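Local coordinates for alkylpurine DNA glycosylase AlkC (Pseudomonas fluorescens, PDB 5VHV), which excises alkylated bases from DNA during base excision repair without flipping the damaged nucleotide out of the helix, at residues A[339-344]-A[355-360]; A[291-296]-A[324-329]; A[296-301]-A[335-340]. All coordinates share one frame; numbering follows the deposited sequence. Where two conformers were deposited one is given.

Contact 1 (A[339-344]-A[355-360])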
loop_
_atom_site.group_PDB
_atom_site.type_symbol
_atom_site.label_atom_id
_atom_site.label_comp_id
_atom_site.label_asym_id
_atom_site.label_seq_id
_atom_site.Cartn_x
_atom_site.Cartn_y
_atom_site.Cartn_z
ATOM N N GLY A 339 -13.063 24.104 16.584
ATOM C CA GLY A 339 -14.489 24.180 16.368
ATOM C C GLY A 339 -15.172 22.852 16.632
ATOM O O GLY A 339 -14.591 21.907 17.178
ATOM N N ARG A 340 -16.424 22.801 16.198
ATOM C CA ARG A 340 -17.293 21.655 16.421
ATOM C C ARG A 340 -16.920 20.523 15.480
ATOM O O ARG A 340 -16.944 20.690 14.254
ATOM C CB ARG A 340 -18.755 22.076 16.226
ATOM C CG ARG A 340 -19.779 20.924 16.234
ATOM C CD ARG A 340 -21.194 21.451 15.891
ATOM N NE ARG A 340 -21.599 22.444 16.863
ATOM C CZ ARG A 340 -22.247 23.566 16.591
ATOM N NH1 ARG A 340 -22.608 23.881 15.342
ATOM N NH2 ARG A 340 -22.529 24.390 17.588
ATOM N N HIS A 341 -16.601 19.368 16.058
ATOM C CA HIS A 341 -16.285 18.155 15.321
ATOM C C HIS A 341 -17.408 17.155 15.559
ATOM O O HIS A 341 -17.667 16.768 16.704
ATOM C CB HIS A 341 -14.948 17.575 15.775
ATOM C CG HIS A 341 -13.756 18.310 15.243
ATOM N ND1 HIS A 341 -13.472 19.615 15.591
ATOM C CD2 HIS A 341 -12.770 17.923 14.391
ATOM C CE1 HIS A 341 -12.373 20.006 14.968
ATOM N NE2 HIS A 341 -11.925 19.000 14.233
ATOM N N VAL A 342 -18.070 16.739 14.489
ATOM C CA VAL A 342 -19.187 15.804 14.585
ATOM C C VAL A 342 -18.680 14.390 14.317
ATOM O O VAL A 342 -17.899 14.165 13.387
ATOM C CB VAL A 342 -20.315 16.193 13.616
ATOM C CG1 VAL A 342 -21.489 15.208 13.746
ATOM C CG2 VAL A 342 -20.787 17.627 13.893
ATOM N N VAL A 343 -19.148 13.438 15.128
ATOM C CA VAL A 343 -18.752 12.025 15.075
ATOM C C VAL A 343 -20.003 11.220 14.762
ATOM O O VAL A 343 -21.009 11.341 15.479
ATOM C CB VAL A 343 -18.130 11.559 16.401
ATOM C CG1 VAL A 343 -17.677 10.104 16.314
ATOM C CG2 VAL A 343 -16.966 12.449 16.767
ATOM N N HIS A 344 -19.962 10.435 13.679
ATOM C CA HIS A 344 -21.099 9.616 13.255
ATOM C C HIS A 344 -20.809 8.135 13.478
ATOM O O HIS A 344 -19.708 7.665 13.184
ATOM C CB HIS A 344 -21.427 9.815 11.775
ATOM C CG HIS A 344 -21.587 11.248 11.367
ATOM N ND1 HIS A 344 -22.787 11.916 11.448
ATOM C CD2 HIS A 344 -20.699 12.128 10.848
ATOM C CE1 HIS A 344 -22.629 13.154 11.016
ATOM N NE2 HIS A 344 -21.369 13.308 10.650
ATOM N N ALA A 355 -22.602 12.417 17.664
ATOM C CA ALA A 355 -22.255 13.177 18.855
ATOM C C ALA A 355 -21.187 14.182 18.454
ATOM O O ALA A 355 -20.729 14.199 17.314
ATOM C CB ALA A 355 -21.784 12.270 19.995
ATOM N N GLU A 356 -20.823 15.058 19.381
ATOM C CA GLU A 356 -19.954 16.172 19.033
ATOM C C GLU A 356 -18.863 16.318 20.078
ATOM O O GLU A 356 -19.067 16.019 21.253
ATOM C CB GLU A 356 -20.714 17.509 18.953
ATOM C CG GLU A 356 -21.899 17.530 18.019
ATOM C CD GLU A 356 -23.123 16.865 18.608
ATOM O OE1 GLU A 356 -23.506 17.203 19.751
ATOM O OE2 GLU A 356 -23.692 15.985 17.920
ATOM N N PHE A 357 -17.722 16.824 19.645
ATOM C CA PHE A 357 -16.759 17.403 20.571
ATOM C C PHE A 357 -16.243 18.709 19.993
ATOM O O PHE A 357 -16.167 18.882 18.774
ATOM C CB PHE A 357 -15.599 16.449 20.885
ATOM C CG PHE A 357 -14.673 16.158 19.727
ATOM C CD1 PHE A 357 -14.930 15.119 18.841
ATOM C CD2 PHE A 357 -13.502 16.889 19.555
ATOM C CE1 PHE A 357 -14.063 14.841 17.795
ATOM C CE2 PHE A 357 -12.637 16.607 18.533
ATOM C CZ PHE A 357 -12.911 15.573 17.649
ATOM N N GLU A 358 -15.890 19.626 20.889
ATOM C CA GLU A 358 -15.331 20.912 20.511
ATOM C C GLU A 358 -13.823 20.875 20.701
ATOM O O GLU A 358 -13.342 20.507 21.777
ATOM C CB GLU A 358 -15.928 22.029 21.359
ATOM C CG GLU A 358 -15.464 23.419 20.956
ATOM C CD GLU A 358 -16.263 24.017 19.796
ATOM O OE1 GLU A 358 -17.334 23.473 19.413
ATOM O OE2 GLU A 358 -15.806 25.054 19.275
ATOM N N LEU A 359 -13.093 21.266 19.670
ATOM C CA LEU A 359 -11.645 21.423 19.746
ATOM C C LEU A 359 -11.354 22.904 19.971
ATOM O O LEU A 359 -11.796 23.755 19.187
ATOM C CB LEU A 359 -10.963 20.909 18.474
ATOM C CG LEU A 359 -9.452 21.059 18.383
ATOM C CD1 LEU A 359 -8.776 20.355 19.550
ATOM C CD2 LEU A 359 -8.949 20.477 17.053
ATOM N N ARG A 360 -10.657 23.215 21.065
ATOM C CA ARG A 360 -10.479 24.605 21.479
ATOM C C ARG A 360 -9.430 25.289 20.614
ATOM O O ARG A 360 -8.512 24.646 20.099
ATOM C CB ARG A 360 -10.050 24.697 22.948
ATOM C CG ARG A 360 -11.174 24.610 23.959
ATOM C CD ARG A 360 -10.710 25.147 25.318
ATOM N NE ARG A 360 -11.552 24.687 26.417
ATOM C CZ ARG A 360 -11.387 23.537 27.067
ATOM N NH1 ARG A 360 -10.405 22.706 26.742
ATOM N NH2 ARG A 360 -12.210 23.217 28.053
#

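Contact 2 (A[291-296]-A[324-329])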
loop_
_atom_site.group_PDB
_atom_site.type_symbol
_atom_site.label_atom_id
_atom_site.label_comp_id
_atom_site.label_asym_id
_atom_site.label_seq_id
_atom_site.Cartn_x
_atom_site.Cartn_y
_atom_site.Cartn_z
ATOM N N TYR A 291 -16.911 4.346 12.386
ATOM C CA TYR A 291 -17.339 5.689 12.761
ATOM C C TYR A 291 -16.650 6.687 11.860
ATOM O O TYR A 291 -15.680 6.366 11.174
ATOM C CB TYR A 291 -17.054 6.026 14.232
ATOM C CG TYR A 291 -15.601 6.160 14.627
ATOM C CD1 TYR A 291 -14.831 5.039 14.870
ATOM C CD2 TYR A 291 -15.022 7.415 14.839
ATOM C CE1 TYR A 291 -13.521 5.148 15.260
ATOM C CE2 TYR A 291 -13.699 7.528 15.241
ATOM C CZ TYR A 291 -12.973 6.398 15.459
ATOM O OH TYR A 291 -11.667 6.473 15.860
ATOM N N ALA A 292 -17.200 7.895 11.813
ATOM C CA ALA A 292 -16.618 8.929 10.980
ATOM C C ALA A 292 -16.554 10.251 11.727
ATOM O O ALA A 292 -17.437 10.568 12.524
ATOM C CB ALA A 292 -17.408 9.109 9.701
ATOM N N ILE A 293 -15.502 11.015 11.459
ATOM C CA ILE A 293 -15.363 12.368 11.987
ATOM C C ILE A 293 -15.437 13.364 10.840
ATOM O O ILE A 293 -14.719 13.239 9.839
ATOM C CB ILE A 293 -14.049 12.550 12.763
ATOM C CG1 ILE A 293 -13.972 11.535 13.908
ATOM C CG2 ILE A 293 -13.961 14.003 13.285
ATOM C CD1 ILE A 293 -12.676 11.631 14.743
ATOM N N ASP A 294 -16.281 14.381 11.010
ATOM C CA ASP A 294 -16.302 15.550 10.136
ATOM C C ASP A 294 -15.285 16.549 10.665
ATOM O O ASP A 294 -15.602 17.369 11.518
ATOM C CB ASP A 294 -17.687 16.191 10.129
ATOM C CG ASP A 294 -18.741 15.327 9.466
ATOM O OD1 ASP A 294 -18.393 14.519 8.588
ATOM O OD2 ASP A 294 -19.930 15.475 9.820
ATOM N N TYR A 295 -14.043 16.472 10.192
ATOM C CA TYR A 295 -13.025 17.389 10.691
ATOM C C TYR A 295 -13.235 18.824 10.199
ATOM O O TYR A 295 -13.565 19.059 9.031
ATOM C CB TYR A 295 -11.662 16.914 10.245
ATOM C CG TYR A 295 -11.136 15.717 10.994
ATOM C CD1 TYR A 295 -10.486 15.874 12.220
ATOM C CD2 TYR A 295 -11.250 14.445 10.464
ATOM C CE1 TYR A 295 -9.961 14.780 12.893
ATOM C CE2 TYR A 295 -10.730 13.331 11.135
ATOM C CZ TYR A 295 -10.095 13.516 12.338
ATOM O OH TYR A 295 -9.570 12.425 12.959
ATOM N N VAL A 296 -12.983 19.795 11.086
ATOM C CA VAL A 296 -12.841 21.184 10.656
ATOM C C VAL A 296 -11.490 21.351 9.978
ATOM O O VAL A 296 -10.453 20.942 10.524
ATOM C CB VAL A 296 -12.962 22.143 11.853
ATOM C CG1 VAL A 296 -12.838 23.615 11.401
ATOM C CG2 VAL A 296 -14.272 21.904 12.620
ATOM N N ARG A 324 -14.093 3.381 21.848
ATOM C CA ARG A 324 -12.847 3.677 21.150
ATOM C C ARG A 324 -12.299 5.010 21.621
ATOM O O ARG A 324 -12.997 6.025 21.564
ATOM C CB ARG A 324 -13.058 3.720 19.628
ATOM C CG ARG A 324 -11.848 4.169 18.800
ATOM C CD ARG A 324 -10.581 3.345 19.010
ATOM N NE ARG A 324 -10.808 1.895 18.890
ATOM C CZ ARG A 324 -10.977 1.238 17.743
ATOM N NH1 ARG A 324 -10.950 1.881 16.593
ATOM N NH2 ARG A 324 -11.196 -0.071 17.762
ATOM N N GLU A 325 -11.052 4.997 22.079
ATOM C CA GLU A 325 -10.319 6.205 22.403
ATOM C C GLU A 325 -9.529 6.668 21.177
ATOM O O GLU A 325 -8.993 5.851 20.431
ATOM C CB GLU A 325 -9.412 5.897 23.595
ATOM C CG GLU A 325 -8.405 6.913 23.954
ATOM C CD GLU A 325 -7.480 6.351 25.003
ATOM O OE1 GLU A 325 -6.360 5.929 24.649
ATOM O OE2 GLU A 325 -7.906 6.273 26.169
ATOM N N GLN A 326 -9.498 7.982 20.935
ATOM C CA GLN A 326 -8.732 8.523 19.811
ATOM C C GLN A 326 -7.932 9.725 20.274
ATOM O O GLN A 326 -8.454 10.596 20.969
ATOM C CB GLN A 326 -9.633 8.901 18.625
ATOM C CG GLN A 326 -8.867 9.130 17.327
ATOM C CD GLN A 326 -9.762 9.489 16.163
ATOM O OE1 GLN A 326 -10.878 8.977 16.033
ATOM N NE2 GLN A 326 -9.287 10.406 15.325
ATOM N N HIS A 327 -6.661 9.750 19.907
ATOM C CA HIS A 327 -5.727 10.781 20.348
ATOM C C HIS A 327 -5.717 11.892 19.304
ATOM O O HIS A 327 -5.234 11.696 18.186
ATOM C CB HIS A 327 -4.351 10.159 20.544
ATOM C CG HIS A 327 -3.278 11.120 20.965
ATOM N ND1 HIS A 327 -1.941 10.807 20.856
ATOM C CD2 HIS A 327 -3.332 12.366 21.498
ATOM C CE1 HIS A 327 -1.214 11.814 21.306
ATOM N NE2 HIS A 327 -2.032 12.776 21.697
ATOM N N ILE A 328 -6.288 13.046 19.646
ATOM C CA ILE A 328 -6.446 14.148 18.698
ATOM C C ILE A 328 -5.265 15.099 18.879
ATOM O O ILE A 328 -5.218 15.885 19.834
ATOM C CB ILE A 328 -7.773 14.884 18.889
ATOM C CG1 ILE A 328 -8.960 13.915 18.914
ATOM C CG2 ILE A 328 -7.943 15.928 17.794
ATOM C CD1 ILE A 328 -9.183 13.147 17.619
ATOM N N ARG A 329 -4.320 15.046 17.949
ATOM C CA ARG A 329 -3.129 15.872 18.022
ATOM C C ARG A 329 -2.634 16.100 16.601
ATOM O O ARG A 329 -2.869 15.279 15.719
ATOM C CB ARG A 329 -2.054 15.218 18.895
ATOM C CG ARG A 329 -1.204 14.149 18.221
ATOM C CD ARG A 329 -1.980 12.874 17.923
ATOM N NE ARG A 329 -1.096 11.814 17.448
ATOM C CZ ARG A 329 -1.512 10.614 17.056
ATOM N NH1 ARG A 329 -2.810 10.297 17.099
ATOM N NH2 ARG A 329 -0.623 9.727 16.619
HETATM O O HOH W 1 -9.921 4.361 15.702
#

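Contact 3 (A[296-301]-A[335-340]). With nucleotides of chain C.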
loop_
_atom_site.group_PDB
_atom_site.type_symbol
_atom_site.label_atom_id
_atom_site.label_comp_id
_atom_site.label_asym_id
_atom_site.label_seq_id
_atom_site.Cartn_x
_atom_site.Cartn_y
_atom_site.Cartn_z
ATOM N N VAL A 296 -12.983 19.795 11.086
ATOM C CA VAL A 296 -12.841 21.184 10.656
ATOM C C VAL A 296 -11.490 21.351 9.978
ATOM O O VAL A 296 -10.453 20.942 10.524
ATOM C CB VAL A 296 -12.962 22.143 11.853
ATOM C CG1 VAL A 296 -12.838 23.615 11.401
ATOM C CG2 VAL A 296 -14.272 21.904 12.620
ATOM N N LYS A 297 -11.480 21.987 8.807
ATOM C CA LYS A 297 -10.246 22.230 8.074
ATOM C C LYS A 297 -9.964 23.728 8.026
ATOM O O LYS A 297 -10.731 24.557 8.539
ATOM C CB LYS A 297 -10.317 21.628 6.663
ATOM C CG LYS A 297 -10.697 20.146 6.602
ATOM C CD LYS A 297 -9.788 19.234 7.464
ATOM C CE LYS A 297 -8.308 19.375 7.128
ATOM N NZ LYS A 297 -7.505 18.242 7.740
ATOM N N SER A 298 -8.847 24.077 7.387
ATOM C CA SER A 298 -8.441 25.475 7.306
ATOM C C SER A 298 -9.557 26.326 6.717
ATOM O O SER A 298 -9.806 27.455 7.156
ATOM C CB SER A 298 -7.178 25.608 6.451
ATOM O OG SER A 298 -6.748 26.960 6.423
ATOM N N THR A 299 -10.206 25.819 5.689
ATOM C CA THR A 299 -11.442 26.388 5.197
ATOM C C THR A 299 -12.437 25.244 5.150
ATOM O O THR A 299 -12.103 24.150 4.681
ATOM C CB THR A 299 -11.281 27.027 3.814
ATOM O OG1 THR A 299 -11.425 26.026 2.805
ATOM C CG2 THR A 299 -9.908 27.702 3.667
ATOM N N GLY A 300 -13.624 25.473 5.702
ATOM C CA GLY A 300 -14.673 24.469 5.651
ATOM C C GLY A 300 -14.352 23.211 6.439
ATOM O O GLY A 300 -13.717 23.237 7.498
ATOM N N HIS A 301 -14.830 22.088 5.911
ATOM C CA HIS A 301 -14.734 20.803 6.560
ATOM C C HIS A 301 -14.213 19.790 5.546
ATOM O O HIS A 301 -14.369 19.967 4.338
ATOM C CB HIS A 301 -16.104 20.376 7.126
ATOM C CG HIS A 301 -16.635 21.314 8.168
ATOM N ND1 HIS A 301 -17.211 22.523 7.852
ATOM C CD2 HIS A 301 -16.656 21.229 9.523
ATOM C CE1 HIS A 301 -17.569 23.143 8.964
ATOM N NE2 HIS A 301 -17.242 22.381 9.992
ATOM N N LYS A 335 -3.425 18.167 10.092
ATOM C CA LYS A 335 -3.495 19.331 10.962
ATOM C C LYS A 335 -4.947 19.571 11.362
ATOM O O LYS A 335 -5.871 19.315 10.583
ATOM C CB LYS A 335 -2.933 20.567 10.256
ATOM C CG LYS A 335 -2.924 21.832 11.105
ATOM C CD LYS A 335 -2.080 22.933 10.443
ATOM C CE LYS A 335 -2.381 24.314 10.998
ATOM N NZ LYS A 335 -1.948 24.502 12.407
ATOM N N HIS A 336 -5.141 20.053 12.587
ATOM C CA HIS A 336 -6.473 20.268 13.129
ATOM C C HIS A 336 -6.747 21.755 13.305
ATOM O O HIS A 336 -5.834 22.581 13.433
ATOM C CB HIS A 336 -6.666 19.545 14.467
ATOM C CG HIS A 336 -6.447 18.067 14.372
ATOM N ND1 HIS A 336 -5.187 17.511 14.286
ATOM C CD2 HIS A 336 -7.319 17.034 14.289
ATOM C CE1 HIS A 336 -5.291 16.199 14.170
ATOM N NE2 HIS A 336 -6.572 15.879 14.183
ATOM N N TYR A 337 -8.040 22.071 13.315
ATOM C CA TYR A 337 -8.523 23.435 13.381
ATOM C C TYR A 337 -9.661 23.496 14.387
ATOM O O TYR A 337 -10.433 22.534 14.505
ATOM C CB TYR A 337 -8.988 23.881 12.005
ATOM C CG TYR A 337 -7.857 23.815 11.003
ATOM C CD1 TYR A 337 -7.540 22.629 10.363
ATOM C CD2 TYR A 337 -7.085 24.936 10.737
ATOM C CE1 TYR A 337 -6.489 22.566 9.448
ATOM C CE2 TYR A 337 -6.039 24.887 9.840
ATOM C CZ TYR A 337 -5.744 23.693 9.196
ATOM O OH TYR A 337 -4.702 23.644 8.294
ATOM N N PRO A 338 -9.782 24.593 15.128
ATOM C CA PRO A 338 -10.739 24.629 16.237
ATOM C C PRO A 338 -12.180 24.665 15.760
ATOM O O PRO A 338 -12.491 25.179 14.687
ATOM C CB PRO A 338 -10.380 25.926 16.970
ATOM C CG PRO A 338 -9.742 26.783 15.920
ATOM C CD PRO A 338 -8.984 25.828 15.048
ATOM N N GLY A 339 -13.063 24.104 16.584
ATOM C CA GLY A 339 -14.489 24.180 16.368
ATOM C C GLY A 339 -15.172 22.852 16.632
ATOM O O GLY A 339 -14.591 21.907 17.178
ATOM N N ARG A 340 -16.424 22.801 16.198
ATOM C CA ARG A 340 -17.293 21.655 16.421
ATOM C C ARG A 340 -16.920 20.523 15.480
ATOM O O ARG A 340 -16.944 20.690 14.254
ATOM C CB ARG A 340 -18.755 22.076 16.226
ATOM C CG ARG A 340 -19.779 20.924 16.234
ATOM C CD ARG A 340 -21.194 21.451 15.891
ATOM N NE ARG A 340 -21.599 22.444 16.863
ATOM C CZ ARG A 340 -22.247 23.566 16.591
ATOM N NH1 ARG A 340 -22.608 23.881 15.342
ATOM N NH2 ARG A 340 -22.529 24.390 17.588
ATOM P P DT C 3 -5.726 21.835 5.634
ATOM O OP1 DT C 3 -7.085 22.359 5.916
ATOM O OP2 DT C 3 -4.738 21.566 6.684
ATOM O "O5'" DT C 3 -5.787 20.494 4.779
ATOM C "C5'" DT C 3 -6.697 20.420 3.731
ATOM C "C4'" DT C 3 -6.532 19.136 2.951
ATOM O "O4'" DT C 3 -5.252 19.115 2.296
ATOM C "C3'" DT C 3 -6.558 17.858 3.786
ATOM O "O3'" DT C 3 -7.853 17.301 3.757
ATOM C "C2'" DT C 3 -5.496 16.951 3.128
ATOM C "C1'" DT C 3 -5.001 17.783 1.946
ATOM N N1 DT C 3 -3.551 17.672 1.619
ATOM C C2 DT C 3 -3.179 17.072 0.432
ATOM O O2 DT C 3 -3.975 16.554 -0.329
ATOM N N3 DT C 3 -1.833 17.072 0.187
ATOM C C4 DT C 3 -0.844 17.614 0.974
ATOM O O4 DT C 3 0.340 17.560 0.660
ATOM C C5 DT C 3 -1.303 18.251 2.195
ATOM C C7 DT C 3 -0.326 18.869 3.136
ATOM C C6 DT C 3 -2.620 18.255 2.449
ATOM P P DC C 4 -8.248 16.072 4.713
ATOM O OP1 DC C 4 -9.729 16.088 4.670
ATOM O OP2 DC C 4 -7.503 16.089 5.994
ATOM O "O5'" DC C 4 -7.772 14.806 3.877
ATOM C "C5'" DC C 4 -8.409 14.523 2.633
ATOM C "C4'" DC C 4 -7.688 13.405 1.918
ATOM O "O4'" DC C 4 -6.375 13.848 1.513
ATOM C "C3'" DC C 4 -7.476 12.163 2.781
ATOM O "O3'" DC C 4 -8.264 11.101 2.271
ATOM C "C2'" DC C 4 -5.970 11.880 2.698
ATOM C "C1'" DC C 4 -5.518 12.737 1.534
ATOM N N1 DC C 4 -4.108 13.220 1.624
ATOM C C2 DC C 4 -3.233 12.944 0.573
ATOM O O2 DC C 4 -3.648 12.308 -0.405
ATOM N N3 DC C 4 -1.961 13.398 0.635
ATOM C C4 DC C 4 -1.548 14.080 1.704
ATOM N N4 DC C 4 -0.269 14.482 1.719
ATOM C C5 DC C 4 -2.424 14.377 2.798
ATOM C C6 DC C 4 -3.683 13.921 2.724
HETATM O O HOH W 2 -9.634 19.620 12.607
HETATM O O HOH W 3 -8.214 18.046 10.606
HETATM O O HOH W 4 -4.771 18.801 7.468
HETATM O O HOH W 5 -17.899 22.772 12.714
#

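Contact 1 (A[339-344]-A[355-360])
H341 and F357 face each other as a hydrogen-bonded pair of the antiparallel hairpin formed by strands 339-347 and 350-359. Their rings are nearly parallel, with planes at 21°, but slid apart, centroids 5.0 Å from each other. The closer contact is made by the methylene: H341 CB lies over one face of the F357 ring, a CH-pi contact 3.6 Å from its centroid. Chi1 of 67° puts F357 CG in the crowded position between the backbone N and the carbonyl carbon, and the ring lies against H341 CB. V343 CG2 meets the same ring at its edge, 3.9 Å from F357 CE1. L359 CB touches H341 CE1 from further along the strand.

The imidazole is fixed by its own strand. H341 ND1 donates to G339 O at 3.0 Å, with the oxygen in the ring plane. L359 N also donates to G339 O, at 3.0 Å and from the opposite face of the carbonyl plane, so two bonds grip this oxygen. G339 N returns a bond to L359 O. H341 N to F357 O (2.8 Å) and V343 N to A355 O (2.8 Å) continue the ladder, each with its reciprocal bond. R340, V342, E356 and E358 are on the other face, where the E358 carboxylate folds back over G339.

The hairpin lies inside the C-terminal sheet. V342 and H344 bond by backbone to D294 and A292 of strand 285-294, and E358 bonds to strand 253-265. F357 packs on V260 and I265 of strand 253-265 and on I271 of strand 270-279, where V343 meets L273.

Contact 2 (A[291-296]-A[324-329])
Across the interior of the C-terminal beta domain, Y291 of strand 285-294 and Q326 of strand 319-327 meet through their polar ends. Y291 OH donates to Q326 OE1 at 2.6 Å. The oxygen lies in the plane of the tyrosine ring, while the hydroxyl sits above the amide plane, 38° out of it. Q326 reaches across with CG anti to the backbone N (chi1 -165°). Its NE2 gives a weak bond to Y295 OH, 3.1 Å away, and the two side chains meet tip to tip. I293 CD1 comes up to the same amide, 3.5 Å from Q326 OE1. The two strand segments are 11.5 Å apart and cross at -33°, the geometry of facing layers in a beta sandwich, consistent with an immunoglobulin-like domain. An alanine in place of Q326 would probably leave Y291 OH without its acceptor, strip Y295 OH of its weak donor and open a gap beside I293 CD1. Water 1 donates to Y291 OH at 2.7 Å and accepts from R324 NH1 at 2.8 Å. R324 NH1 also bonds K308 O, and R324 CG lies 3.7 Å from Y291 OH. F307 of strand 305-314 lies against Y291, Y295 and Q326.

Contact 3 (A[296-301]-A[335-340])
V296 and Y337 mark the closest backbone approach, CA to CA 5.6 Å, between two segments of mostly irregular chain, and water 2 bridges V296 O to Y337 N. The Y337 ring lies flat under the turn at 297-298. S298 N is 3.4 Å above the ring plane, over its centre, and K297 C is over the rim of the same face. The N-H of S298 is spent on DNA, bonding OP1 of DT3 of chain C at 2.9 Å. Y337 OH donates to OP2 of the same phosphate at 2.6 Å. The K297 chain bends at chi2 and chi3 (both -55°), bringing CE back toward the phosphates; NZ bonds OP2 of DC4 of chain C at 2.8 Å. Three protein groups thus hold two successive phosphates, and the lysine charge would probably strengthen the grip. Water 3 links K297 NZ to K335 O; the direct bond between them, 3.5 Å, is weak. V296 CG1 packs on Y337 CB at 3.9 Å, while CG2 lies 3.4 Å from R340 O. Water 5 ties R340 O to H301 NE2. The DNA-binding turn joins strand 285-294 to strand 305-314, and segment 335-340 runs into strand 339-347, the sheet neighbour of 285-294.

In the fold
All three contacts belong to the C-terminal beta domain and share its strands. Contacts 1 and 3 both use strand 339-347 and have G339 and R340 in common; contacts 2 and 3 share V296, which follows strand 285-294. Contact 2 is buried and rests on side-chain polar bonds between facing layers. Contact 1 is partly buried, a backbone ladder with aromatic packing on one face. Contact 3 lies at the surface, where a tyrosine ring packs under a loop and waters and DNA phosphates supply most of the polar bonds. H344 and D294 join contacts 1 and 2 by a probable hydrogen bond. H336 packs against L359 of contact 1 and I328 of contact 2, tying segment 335-340 to both.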